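Local coordinates for probable transcriptional regulator, ArsR family protein (Rhodococcus sp. RHA1, PDB 3F6O) that probably acts as a DNA-binding transcriptional regulator of the ArsR family, a dimer whose subunits each carry a winged helix-turn-helix fold, at residues A[25-29]-A[30-34]. Numbering follows the deposited sequence.
Sequences GRLSR and GPATV
Arg26 and Leu27, from the end of the preceding helix, meet the carbonyl oxygen of Gly30. Arg26 NH1 donates to Gly30 O at 2.9 Å, bent to 131° at the hydrogen and arriving from above the carbonyl plane. Leu27 adds two lighter touches: a CA-H...O contact, with its CA 3.4 Å from Gly30 O, and a mere van der Waals contact of a methyl, with its CD2 3.6 Å from the same oxygen.

Arg26 gets there by setting CG anti to its own backbone N (chi1 169°) and then bending at chi2 (63°), which brings NH1 to Gly30 O and the guanidinium alongside Ala32. Ala32 CB sits over one face of that group, toward its rim, 3.7 Å from Arg26 NH2. NH2 also makes a salt bridge to Glu36, which ties the arginine to the start of the next helix.

The turn follows the C-terminal end of helix 18-28: Gly30 N donates to Leu27 O at 3.1 Å, and Gly30 is the first residue to leave helical angles, with positive phi. Across the turn, Leu27 CD2 packs on Ala32 CB at 4.0 Å.

Helix 18-28 thus passes into strand 32-33, which pairs with strand 69-74 of the wing through Ala32 and Cys72. Leu27 touches Ile74 of strand 69-74 and Leu37 of helix 34-38, while Ser28 OG bonds to Leu24 O one helical turn back and also to Gln89 of the second subunit.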
loop_
_atom_site.group_PDB
_atom_site.type_symbol
_atom_site.label_atom_id
_atom_site.label_comp_id
_atom_site.label_asym_id
_atom_site.label_seq_id
_atom_site.Cartn_x
_atom_site.Cartn_y
_atom_site.Cartn_z
ATOM N N GLY A 25 -10.271 7.296 -6.335
ATOM C CA GLY A 25 -11.581 7.570 -5.704
ATOM C C GLY A 25 -12.568 8.086 -6.733
ATOM O O GLY A 25 -13.704 7.635 -6.788
ATOM N N ARG A 26 -12.120 8.988 -7.598
ATOM C CA ARG A 26 -12.952 9.501 -8.653
ATOM C C ARG A 26 -13.302 8.424 -9.676
ATOM O O ARG A 26 -14.463 8.318 -10.093
ATOM C CB ARG A 26 -12.301 10.732 -9.325
ATOM C CG ARG A 26 -12.980 11.182 -10.622
ATOM C CD ARG A 26 -14.471 11.648 -10.413
ATOM N NE ARG A 26 -15.100 11.970 -11.692
ATOM C CZ ARG A 26 -15.508 11.062 -12.577
ATOM N NH1 ARG A 26 -15.368 9.755 -12.331
ATOM N NH2 ARG A 26 -16.061 11.460 -13.712
ATOM N N LEU A 27 -12.304 7.654 -10.116
ATOM C CA LEU A 27 -12.539 6.628 -11.125
ATOM C C LEU A 27 -13.395 5.468 -10.615
ATOM O O LEU A 27 -13.992 4.719 -11.407
ATOM C CB LEU A 27 -11.220 6.153 -11.761
ATOM C CG LEU A 27 -10.533 7.229 -12.637
ATOM C CD1 LEU A 27 -9.148 6.710 -13.026
ATOM C CD2 LEU A 27 -11.372 7.535 -13.860
ATOM N N SER A 28 -13.489 5.339 -9.299
ATOM C CA SER A 28 -14.410 4.371 -8.705
ATOM C C SER A 28 -15.858 4.757 -9.046
ATOM O O SER A 28 -16.710 3.892 -9.205
ATOM C CB SER A 28 -14.170 4.251 -7.190
ATOM O OG SER A 28 -13.001 3.477 -6.952
ATOM N N ARG A 29 -16.113 6.053 -9.209
ATOM C CA ARG A 29 -17.447 6.559 -9.589
ATOM C C ARG A 29 -17.752 6.363 -11.070
ATOM O O ARG A 29 -18.910 6.479 -11.490
ATOM C CB ARG A 29 -17.571 8.047 -9.223
ATOM C CG ARG A 29 -17.799 8.362 -7.732
ATOM C CD ARG A 29 -17.266 9.775 -7.425
ATOM N NE ARG A 29 -17.762 10.385 -6.188
ATOM C CZ ARG A 29 -18.463 11.526 -6.126
ATOM N NH1 ARG A 29 -18.779 12.203 -7.231
ATOM N NH2 ARG A 29 -18.847 12.002 -4.950
ATOM N N GLY A 30 -16.730 6.069 -11.879
ATOM C CA GLY A 30 -16.922 5.879 -13.322
ATOM C C GLY A 30 -15.772 6.483 -14.103
ATOM O O GLY A 30 -14.949 7.163 -13.511
ATOM N N PRO A 31 -15.719 6.249 -15.434
ATOM C CA PRO A 31 -14.569 6.740 -16.227
ATOM C C PRO A 31 -14.550 8.267 -16.384
ATOM O O PRO A 31 -15.563 8.945 -16.099
ATOM C CB PRO A 31 -14.766 6.051 -17.585
ATOM C CG PRO A 31 -16.329 5.881 -17.668
ATOM C CD PRO A 31 -16.688 5.493 -16.265
ATOM N N ALA A 32 -13.420 8.786 -16.868
ATOM C CA ALA A 32 -13.189 10.224 -16.972
ATOM C C ALA A 32 -12.001 10.483 -17.886
ATOM O O ALA A 32 -11.168 9.594 -18.107
ATOM C CB ALA A 32 -12.928 10.819 -15.560
ATOM N N THR A 33 -11.915 11.691 -18.428
ATOM C CA THR A 33 -10.747 12.113 -19.186
ATOM C C THR A 33 -9.671 12.647 -18.226
ATOM O O THR A 33 -9.976 13.029 -17.102
ATOM C CB THR A 33 -11.076 13.236 -20.189
ATOM O OG1 THR A 33 -11.457 14.420 -19.476
ATOM C CG2 THR A 33 -12.196 12.809 -21.134
ATOM N N VAL A 34 -8.422 12.652 -18.667
ATOM C CA VAL A 34 -7.337 13.263 -17.891
ATOM C C VAL A 34 -7.646 14.724 -17.504
ATOM O O VAL A 34 -7.399 15.130 -16.368
ATOM C CB VAL A 34 -5.984 13.153 -18.656
ATOM C CG1 VAL A 34 -4.911 14.087 -18.046
ATOM C CG2 VAL A 34 -5.506 11.694 -18.693
#